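Uncharacterized conserved protein (Idiomarina loihiensis, PDB 2QSD) is of unknown function but belongs to the DUF1543 family, with two such regions in a chain that assembles with a second copy of itself. Local coordinates at residues Asp7-Val13 with Gly34-Thr40; Leu26-Arg30 with Lys46-Gly50; Glu101-Val107 with Pro167-Asp171. The contacts are given in a common frame with arbitrary orientation. Residue numbers count along the deposited sequence, not the author numbering.

In the fold
All three contacts are partly buried and touch one another through Leu12, Ile29 and Phe105. Interactions 1 and 2 share one antiparallel sheet: strands 9-17 and 26-34 are neighbours in it, and Val13 N lies 2.9 Å from Arg30 O, a probable hydrogen bond. Interaction 1 packs the loop leading into helix 41-47 on strand 9-17. Interaction 2 packs the helix end and the following loop on strand 26-34. Interaction 3 brings in a separate sheet through strand 105-110, whose Phe105 packs on Leu12 and Ile29. Centres lie about 16 to 17 Å apart. Interaction 1 combines backbone pairing with a selenium-aromatic contact. Interaction 2 is more polar, water-mediated and close to the second subunit. Interaction 3 is apolar.

Interaction 1. Residues Asp7-Val13 with Gly34-Thr40; sequences DNKLFLV and GPSMEET
The selenium of Met37, a selenomethionine, sits over one face of the Phe11 ring. SE is 4.3 Å from the ring centroid and 16° off its normal, a Met-aromatic contact. Phe11 has chi1 m and points toward 34-40. Met37 has chi1 t and chi2 p, and its CE reaches Val13 CG1 at 3.8 Å. Residues 9-13 are extended strand. At the open end of beta hairpin 9-34, Lys9 and Gly34 form an antiparallel hydrogen-bonded pair, with Lys9 N to Gly34 O at 2.8 Å and Gly34 N to Lys9 O at 3.1 Å. The chain leaves the sheet at Pro35 and turns through 36-40 toward helix 41-47. Thr40 N and OG1 both bond to Met37 O, at 3.0 and 2.6 Å. Thr40 CG2 lies 3.9 Å from Phe11 CD1, and an ideal CB on Gly34 would clash with this methyl. Asn8 ND2 packs 3.5 Å from Pro35 CD. Directional bonds fix the strand register, while the turn is held against the strand mainly by apolar and selenium-aromatic packing.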
loop_
_atom_site.group_PDB
_atom_site.type_symbol
_atom_site.label_atom_id
_atom_site.label_comp_id
_atom_site.label_asym_id
_atom_site.label_seq_id
_atom_site.Cartn_x
_atom_site.Cartn_y
_atom_site.Cartn_z
ATOM N N ASP A 7 -32.139 -7.350 -1.469
ATOM C CA ASP A 7 -31.151 -8.042 -2.349
ATOM C C ASP A 7 -29.722 -7.580 -2.074
ATOM O O ASP A 7 -29.276 -6.540 -2.564
ATOM C CB ASP A 7 -31.509 -7.851 -3.826
ATOM C CG ASP A 7 -32.827 -8.508 -4.197
ATOM O OD1 ASP A 7 -33.214 -9.503 -3.540
ATOM O OD2 ASP A 7 -33.475 -8.030 -5.152
ATOM N N ASN A 8 -29.013 -8.372 -1.280
ATOM C CA ASN A 8 -27.653 -8.057 -0.891
ATOM C C ASN A 8 -26.641 -8.312 -1.999
ATOM O O ASN A 8 -26.767 -9.260 -2.772
ATOM C CB ASN A 8 -27.273 -8.843 0.358
ATOM C CG ASN A 8 -27.924 -8.295 1.614
ATOM O OD1 ASN A 8 -28.416 -9.053 2.447
ATOM N ND2 ASN A 8 -27.925 -6.976 1.758
ATOM N N LYS A 9 -25.631 -7.452 -2.061
ATOM C CA LYS A 9 -24.564 -7.589 -3.028
ATOM C C LYS A 9 -23.232 -7.773 -2.302
ATOM O O LYS A 9 -23.006 -7.187 -1.243
ATOM C CB LYS A 9 -24.506 -6.345 -3.910
ATOM C CG LYS A 9 -25.703 -6.152 -4.841
ATOM C CD LYS A 9 -25.664 -4.763 -5.482
ATOM C CE LYS A 9 -26.770 -4.562 -6.501
ATOM N NZ LYS A 9 -28.123 -4.548 -5.870
ATOM N N LEU A 10 -22.360 -8.602 -2.867
ATOM C CA LEU A 10 -20.990 -8.706 -2.391
ATOM C C LEU A 10 -20.116 -7.716 -3.158
ATOM O O LEU A 10 -20.014 -7.774 -4.389
ATOM C CB LEU A 10 -20.450 -10.135 -2.557
ATOM C CG LEU A 10 -18.994 -10.367 -2.126
ATOM C CD1 LEU A 10 -18.815 -10.192 -0.617
ATOM C CD2 LEU A 10 -18.499 -11.735 -2.560
ATOM N N PHE A 11 -19.497 -6.805 -2.420
ATOM C CA PHE A 11 -18.590 -5.833 -2.999
ATOM C C PHE A 11 -17.162 -6.098 -2.557
ATOM O O PHE A 11 -16.901 -6.415 -1.391
ATOM C CB PHE A 11 -18.963 -4.424 -2.564
ATOM C CG PHE A 11 -20.303 -3.952 -3.053
ATOM C CD1 PHE A 11 -21.402 -3.946 -2.195
ATOM C CD2 PHE A 11 -20.458 -3.463 -4.350
ATOM C CE1 PHE A 11 -22.639 -3.471 -2.621
ATOM C CE2 PHE A 11 -21.692 -2.992 -4.791
ATOM C CZ PHE A 11 -22.785 -2.997 -3.923
ATOM N N LEU A 12 -16.241 -5.968 -3.500
ATOM C CA LEU A 12 -14.825 -5.921 -3.188
ATOM C C LEU A 12 -14.384 -4.470 -3.352
ATOM O O LEU A 12 -14.477 -3.912 -4.439
ATOM C CB LEU A 12 -14.069 -6.934 -4.060
ATOM C CG LEU A 12 -12.772 -6.889 -4.889
ATOM C CD1 LEU A 12 -11.724 -5.871 -4.506
ATOM C CD2 LEU A 12 -12.161 -8.285 -4.902
ATOM N N VAL A 13 -13.939 -3.858 -2.256
ATOM C CA VAL A 13 -13.610 -2.432 -2.237
ATOM C C VAL A 13 -12.129 -2.191 -1.958
ATOM O O VAL A 13 -11.515 -2.870 -1.136
ATOM C CB VAL A 13 -14.483 -1.631 -1.219
ATOM C CG1 VAL A 13 -15.952 -1.722 -1.565
ATOM C CG2 VAL A 13 -14.288 -2.119 0.189
ATOM N N GLY A 34 -23.933 -5.517 1.254
ATOM C CA GLY A 34 -25.066 -4.615 1.439
ATOM C C GLY A 34 -25.942 -4.502 0.196
ATOM O O GLY A 34 -25.547 -4.944 -0.885
ATOM N N PRO A 35 -27.144 -3.912 0.345
ATOM C CA PRO A 35 -28.053 -3.635 -0.787
ATOM C C PRO A 35 -27.501 -2.567 -1.730
ATOM O O PRO A 35 -27.770 -2.592 -2.933
ATOM C CB PRO A 35 -29.325 -3.107 -0.109
ATOM C CG PRO A 35 -29.172 -3.429 1.361
ATOM C CD PRO A 35 -27.714 -3.484 1.637
ATOM N N SER A 36 -26.749 -1.627 -1.169
ATOM C CA SER A 36 -26.102 -0.581 -1.945
ATOM C C SER A 36 -24.693 -0.359 -1.419
ATOM O O SER A 36 -24.328 -0.868 -0.360
ATOM C CB SER A 36 -26.906 0.721 -1.881
ATOM O OG SER A 36 -26.971 1.227 -0.556
HETATM N N MSE A 37 -23.917 0.410 -2.171
HETATM C CA MSE A 37 -22.555 0.755 -1.814
HETATM C C MSE A 37 -22.497 1.592 -0.524
HETATM O O MSE A 37 -21.736 1.264 0.395
HETATM C CB MSE A 37 -21.908 1.473 -2.997
HETATM C CG MSE A 37 -20.400 1.615 -2.936
HETATM SE SE MSE A 37 -19.362 0.062 -2.337
HETATM C CE MSE A 37 -18.439 1.144 -1.064
ATOM N N GLU A 38 -23.334 2.631 -0.448
ATOM C CA GLU A 38 -23.421 3.520 0.723
ATOM C C GLU A 38 -23.819 2.803 2.008
ATOM O O GLU A 38 -23.496 3.259 3.101
ATOM C CB GLU A 38 -24.408 4.666 0.471
ATOM C CG GLU A 38 -23.956 5.682 -0.567
ATOM C CD GLU A 38 -24.843 6.923 -0.621
ATOM O OE1 GLU A 38 -25.984 6.888 -0.099
ATOM O OE2 GLU A 38 -24.391 7.942 -1.195
ATOM N N GLU A 39 -24.518 1.681 1.879
ATOM C CA GLU A 39 -24.920 0.905 3.046
ATOM C C GLU A 39 -23.820 -0.020 3.566
ATOM O O GLU A 39 -24.015 -0.715 4.561
ATOM C CB GLU A 39 -26.218 0.138 2.775
ATOM C CG GLU A 39 -27.453 1.036 2.773
ATOM C CD GLU A 39 -28.738 0.267 2.546
ATOM O OE1 GLU A 39 -29.277 -0.294 3.524
ATOM O OE2 GLU A 39 -29.213 0.233 1.392
ATOM N N THR A 40 -22.666 -0.020 2.900
ATOM C CA THR A 40 -21.521 -0.807 3.355
ATOM C C THR A 40 -20.498 0.049 4.108
ATOM O O THR A 40 -19.521 -0.484 4.651
ATOM C CB THR A 40 -20.813 -1.539 2.196
ATOM O OG1 THR A 40 -20.136 -0.592 1.361
ATOM C CG2 THR A 40 -21.800 -2.357 1.364
#

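Interaction 2. Residues Leu26-Arg30 with Lys46-Gly50; sequences LHDIR and KGWFG
Trp48 overlaps Leu26-Asp28 with the rim of its six-membered ring: CH2 lies 3.6 Å from Leu26 O and CZ3 4.0 Å from Asp28 CB. Its CB points away from the strand, but chi1 t and chi2 near -116° bring the ring back. Residues 26-30 are extended. Residues 46-47 are the weakly bonded end of helix 41-47; 48-50 continue as loop. The segments run roughly antiparallel, with CA-CA distances of 7.0 Å for Arg30-Gly47, 7.6 Å for Asp28-Trp48 and 8.5 Å for Leu26-Gly50, too wide for strand pairing. Phe49, chi1 p, presents its ring edge to Leu26, CZ to CD1 3.7 Å. The end of helix 41-47 and the loop after it pack on strand 26-34 of the antiparallel sheet, beside the second subunit, and alternate residues Leu26, Asp28 and Arg30 point toward them. Arg30, with chi1 to chi3 all m, puts NH1 3.0 Å from Asp28 OD2 in a salt bridge. Gly47 O lies over one guanidinium face, 3.2 Å from Arg30 CZ. An ideal CB on Gly47 would clash with Arg30 NE. One water donates to Asp28 OD2 at 2.6 Å and to Gly47 O at 2.9 Å, and accepts weakly from Phe49 N at 3.0 Å. Asp28 OD1 binds Asn23 N and Ile24 N of the second subunit, Arg30 NH1 binds its Gly21 O, and Phe49 packs on its Phe49.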
loop_
_atom_site.group_PDB
_atom_site.type_symbol
_atom_site.label_atom_id
_atom_site.label_comp_id
_atom_site.label_asym_id
_atom_site.label_seq_id
_atom_site.Cartn_x
_atom_site.Cartn_y
_atom_site.Cartn_z
ATOM N N LEU A 26 -1.675 4.246 2.866
ATOM C CA LEU A 26 -1.694 2.801 2.673
ATOM C C LEU A 26 -3.030 2.398 2.086
ATOM O O LEU A 26 -3.997 3.161 2.161
ATOM C CB LEU A 26 -1.464 2.077 4.000
ATOM C CG LEU A 26 -0.398 2.728 4.872
ATOM C CD1 LEU A 26 -0.665 2.423 6.317
ATOM C CD2 LEU A 26 1.005 2.307 4.456
ATOM N N HIS A 27 -3.078 1.204 1.502
ATOM C CA HIS A 27 -4.290 0.697 0.870
ATOM C C HIS A 27 -4.579 -0.747 1.273
ATOM O O HIS A 27 -3.662 -1.543 1.418
ATOM C CB HIS A 27 -4.168 0.787 -0.653
ATOM C CG HIS A 27 -4.019 2.185 -1.162
ATOM N ND1 HIS A 27 -2.804 2.835 -1.202
ATOM C CD2 HIS A 27 -4.935 3.062 -1.637
ATOM C CE1 HIS A 27 -2.977 4.053 -1.683
ATOM N NE2 HIS A 27 -4.261 4.216 -1.953
ATOM N N ASP A 28 -5.856 -1.075 1.430
ATOM C CA ASP A 28 -6.282 -2.446 1.705
ATOM C C ASP A 28 -7.516 -2.803 0.866
ATOM O O ASP A 28 -8.244 -1.918 0.416
ATOM C CB ASP A 28 -6.581 -2.628 3.206
ATOM C CG ASP A 28 -6.682 -4.093 3.622
ATOM O OD1 ASP A 28 -6.109 -4.951 2.922
ATOM O OD2 ASP A 28 -7.327 -4.390 4.653
ATOM N N ILE A 29 -7.725 -4.101 0.659
ATOM C CA ILE A 29 -8.912 -4.633 0.005
ATOM C C ILE A 29 -9.857 -5.186 1.065
ATOM O O ILE A 29 -9.459 -6.025 1.876
ATOM C CB ILE A 29 -8.531 -5.754 -0.983
ATOM C CG1 ILE A 29 -7.782 -5.181 -2.192
ATOM C CG2 ILE A 29 -9.754 -6.560 -1.421
ATOM C CD1 ILE A 29 -8.672 -4.502 -3.188
ATOM N N ARG A 30 -11.097 -4.699 1.072
ATOM C CA ARG A 30 -12.128 -5.228 1.968
ATOM C C ARG A 30 -13.253 -5.914 1.184
ATOM O O ARG A 30 -13.580 -5.515 0.060
ATOM C CB ARG A 30 -12.729 -4.126 2.853
ATOM C CG ARG A 30 -11.741 -3.233 3.608
ATOM C CD ARG A 30 -10.743 -4.019 4.459
ATOM N NE ARG A 30 -11.383 -4.827 5.492
ATOM C CZ ARG A 30 -10.746 -5.720 6.248
ATOM N NH1 ARG A 30 -9.442 -5.926 6.100
ATOM N NH2 ARG A 30 -11.417 -6.413 7.153
ATOM N N LYS A 46 -15.245 -0.002 9.895
ATOM C CA LYS A 46 -14.849 -0.924 10.961
ATOM C C LYS A 46 -13.858 -2.001 10.509
ATOM O O LYS A 46 -13.200 -2.627 11.340
ATOM C CB LYS A 46 -16.071 -1.527 11.675
ATOM C CG LYS A 46 -16.720 -2.722 10.998
ATOM C CD LYS A 46 -17.516 -3.566 12.001
ATOM C CE LYS A 46 -18.747 -2.835 12.547
ATOM N NZ LYS A 46 -19.514 -3.675 13.517
ATOM N N GLY A 47 -13.749 -2.210 9.199
ATOM C CA GLY A 47 -12.777 -3.157 8.651
ATOM C C GLY A 47 -11.422 -2.524 8.359
ATOM O O GLY A 47 -10.412 -3.229 8.265
ATOM N N TRP A 48 -11.402 -1.199 8.208
ATOM C CA TRP A 48 -10.158 -0.448 7.975
ATOM C C TRP A 48 -9.233 -0.530 9.183
ATOM O O TRP A 48 -9.627 -0.195 10.287
ATOM C CB TRP A 48 -10.462 1.017 7.625
ATOM C CG TRP A 48 -9.248 1.888 7.500
ATOM C CD1 TRP A 48 -8.926 2.955 8.288
ATOM C CD2 TRP A 48 -8.195 1.781 6.524
ATOM N NE1 TRP A 48 -7.749 3.519 7.865
ATOM C CE2 TRP A 48 -7.273 2.814 6.792
ATOM C CE3 TRP A 48 -7.945 0.916 5.451
ATOM C CZ2 TRP A 48 -6.117 3.004 6.035
ATOM C CZ3 TRP A 48 -6.789 1.105 4.698
ATOM C CH2 TRP A 48 -5.893 2.139 4.995
ATOM N N PHE A 49 -8.009 -0.990 8.957
ATOM C CA PHE A 49 -7.072 -1.303 10.037
ATOM C C PHE A 49 -6.427 -0.056 10.638
ATOM O O PHE A 49 -5.922 -0.095 11.765
ATOM C CB PHE A 49 -5.975 -2.247 9.517
ATOM C CG PHE A 49 -4.968 -1.570 8.634
ATOM C CD1 PHE A 49 -5.240 -1.366 7.283
ATOM C CD2 PHE A 49 -3.750 -1.112 9.156
ATOM C CE1 PHE A 49 -4.316 -0.733 6.464
ATOM C CE2 PHE A 49 -2.828 -0.466 8.346
ATOM C CZ PHE A 49 -3.108 -0.276 6.998
ATOM N N GLY A 50 -6.420 1.028 9.860
ATOM C CA GLY A 50 -5.666 2.233 10.191
ATOM C C GLY A 50 -6.493 3.332 10.822
ATOM O O GLY A 50 -7.505 3.071 11.466
HETATM O O HOH W 1 -8.151 -2.761 6.510
#

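Interaction 3. Residues Glu101-Val107 with Pro167-Asp171; sequences EYHDFTV and PLVPD
An inverse gamma turn centred on Leu168 presses the loop before strand 172-173, which pairs with 56-62, against the start of edge strand 105-110 of the three-stranded sheet. Leu168 has phi/psi -80/78°, and Val169 N bonds weakly to Pro167 O at 2.9 Å. The Leu168 side chain, chi1 t and chi2 p, reaches between Tyr102 and the strand. Its CD2 lies 3.8 Å from Thr106 CA, 3.8 Å from Val107 N and 4.1 Å from Phe105 CE2. Its CG is 4.3 Å from Tyr102 CD2. Tyr102, chi1 m, points toward the loop. Pro170 CG lies over one face of the Tyr102 ring, 4.2 Å from its centroid and 24° off the normal, a CH-pi contact. Leu168 O sits at the edge of that ring, 3.6 Å from Tyr102 CD2. The closest CA pair is Glu101-Val169 at 5.8 Å. Residues 105-107 are extended and 101-104 irregular. Tyr102 OH is hydrogen-bonded to Ser59 OG. The segments share no hydrogen bond, so apolar and CH-pi packing joins them.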
loop_
_atom_site.group_PDB
_atom_site.type_symbol
_atom_site.label_atom_id
_atom_site.label_comp_id
_atom_site.label_asym_id
_atom_site.label_seq_id
_atom_site.Cartn_x
_atom_site.Cartn_y
_atom_site.Cartn_z
ATOM N N GLU A 101 -7.411 -1.010 -12.274
ATOM C CA GLU A 101 -6.959 -2.337 -12.676
ATOM C C GLU A 101 -6.534 -3.168 -11.466
ATOM O O GLU A 101 -5.823 -2.680 -10.582
ATOM C CB GLU A 101 -5.796 -2.231 -13.669
ATOM C CG GLU A 101 -5.407 -3.553 -14.332
ATOM C CD GLU A 101 -3.924 -3.647 -14.635
ATOM O OE1 GLU A 101 -3.108 -3.353 -13.735
ATOM O OE2 GLU A 101 -3.573 -4.025 -15.772
ATOM N N TYR A 102 -6.972 -4.425 -11.442
ATOM C CA TYR A 102 -6.607 -5.359 -10.382
ATOM C C TYR A 102 -5.617 -6.404 -10.900
ATOM O O TYR A 102 -6.011 -7.403 -11.510
ATOM C CB TYR A 102 -7.854 -6.037 -9.812
ATOM C CG TYR A 102 -8.879 -5.100 -9.197
ATOM C CD1 TYR A 102 -8.490 -4.015 -8.405
ATOM C CD2 TYR A 102 -10.243 -5.322 -9.379
ATOM C CE1 TYR A 102 -9.434 -3.167 -7.825
ATOM C CE2 TYR A 102 -11.193 -4.477 -8.805
ATOM C CZ TYR A 102 -10.781 -3.404 -8.031
ATOM O OH TYR A 102 -11.718 -2.573 -7.464
ATOM N N HIS A 103 -4.331 -6.165 -10.654
ATOM C CA HIS A 103 -3.262 -7.017 -11.177
ATOM C C HIS A 103 -2.517 -7.756 -10.063
ATOM O O HIS A 103 -2.057 -8.885 -10.258
ATOM C CB HIS A 103 -2.292 -6.179 -12.020
ATOM C CG HIS A 103 -1.343 -6.988 -12.855
ATOM N ND1 HIS A 103 0.008 -6.716 -12.919
ATOM C CD2 HIS A 103 -1.548 -8.055 -13.665
ATOM C CE1 HIS A 103 0.592 -7.579 -13.731
ATOM N NE2 HIS A 103 -0.329 -8.403 -14.194
ATOM N N ASP A 104 -2.423 -7.122 -8.895
ATOM C CA ASP A 104 -1.682 -7.671 -7.753
ATOM C C ASP A 104 -2.415 -8.769 -6.962
ATOM O O ASP A 104 -1.862 -9.316 -6.003
ATOM C CB ASP A 104 -1.219 -6.544 -6.810
ATOM C CG ASP A 104 -2.374 -5.697 -6.280
ATOM O OD1 ASP A 104 -3.104 -5.088 -7.093
ATOM O OD2 ASP A 104 -2.539 -5.625 -5.042
ATOM N N PHE A 105 -3.651 -9.082 -7.355
ATOM C CA PHE A 105 -4.437 -10.129 -6.694
ATOM C C PHE A 105 -5.465 -10.763 -7.622
ATOM O O PHE A 105 -5.693 -10.279 -8.734
ATOM C CB PHE A 105 -5.135 -9.588 -5.432
ATOM C CG PHE A 105 -6.192 -8.553 -5.706
ATOM C CD1 PHE A 105 -5.893 -7.201 -5.597
ATOM C CD2 PHE A 105 -7.489 -8.927 -6.059
ATOM C CE1 PHE A 105 -6.861 -6.242 -5.844
ATOM C CE2 PHE A 105 -8.458 -7.978 -6.309
ATOM C CZ PHE A 105 -8.146 -6.634 -6.193
ATOM N N THR A 106 -6.093 -11.835 -7.139
ATOM C CA THR A 106 -7.238 -12.452 -7.812
ATOM C C THR A 106 -8.206 -13.115 -6.825
ATOM O O THR A 106 -7.896 -13.276 -5.641
ATOM C CB THR A 106 -6.804 -13.473 -8.898
ATOM O OG1 THR A 106 -7.936 -13.833 -9.700
ATOM C CG2 THR A 106 -6.220 -14.726 -8.272
ATOM N N VAL A 107 -9.386 -13.472 -7.328
ATOM C CA VAL A 107 -10.341 -14.291 -6.597
ATOM C C VAL A 107 -10.583 -15.554 -7.416
ATOM O O VAL A 107 -10.792 -15.481 -8.627
ATOM C CB VAL A 107 -11.672 -13.540 -6.331
ATOM C CG1 VAL A 107 -12.658 -14.424 -5.572
ATOM C CG2 VAL A 107 -11.424 -12.248 -5.540
ATOM N N PRO A 167 -15.316 -10.351 -15.549
ATOM C CA PRO A 167 -13.953 -9.826 -15.464
ATOM C C PRO A 167 -13.716 -9.117 -14.130
ATOM O O PRO A 167 -14.525 -8.287 -13.709
ATOM C CB PRO A 167 -13.869 -8.844 -16.635
ATOM C CG PRO A 167 -15.284 -8.481 -16.953
ATOM C CD PRO A 167 -16.138 -9.639 -16.548
ATOM N N LEU A 168 -12.626 -9.474 -13.458
ATOM C CA LEU A 168 -12.288 -8.865 -12.181
ATOM C C LEU A 168 -11.626 -7.502 -12.421
ATOM O O LEU A 168 -10.404 -7.368 -12.372
ATOM C CB LEU A 168 -11.396 -9.803 -11.362
ATOM C CG LEU A 168 -11.177 -9.466 -9.885
ATOM C CD1 LEU A 168 -12.429 -9.701 -9.061
ATOM C CD2 LEU A 168 -10.023 -10.276 -9.336
ATOM N N VAL A 169 -12.461 -6.508 -12.722
ATOM C CA VAL A 169 -12.039 -5.137 -13.015
ATOM C C VAL A 169 -13.003 -4.188 -12.278
ATOM O O VAL A 169 -14.124 -4.583 -11.967
ATOM C CB VAL A 169 -12.007 -4.829 -14.566
ATOM C CG1 VAL A 169 -10.975 -5.695 -15.294
ATOM C CG2 VAL A 169 -13.384 -4.956 -15.207
ATOM N N PRO A 170 -12.576 -2.944 -11.981
ATOM C CA PRO A 170 -13.480 -2.080 -11.214
ATOM C C PRO A 170 -14.742 -1.663 -11.972
ATOM O O PRO A 170 -14.703 -1.469 -13.188
ATOM C CB PRO A 170 -12.624 -0.839 -10.929
ATOM C CG PRO A 170 -11.207 -1.248 -11.216
ATOM C CD PRO A 170 -11.305 -2.260 -12.293
ATOM N N ASP A 171 -15.851 -1.547 -11.246
ATOM C CA ASP A 171 -17.044 -0.884 -11.753
ATOM C C ASP A 171 -16.768 0.621 -11.821
ATOM O O ASP A 171 -17.244 1.316 -12.714
ATOM C CB ASP A 171 -18.244 -1.144 -10.828
ATOM C CG ASP A 171 -18.689 -2.599 -10.826
ATOM O OD1 ASP A 171 -18.327 -3.344 -11.764
ATOM O OD2 ASP A 171 -19.415 -2.996 -9.887
#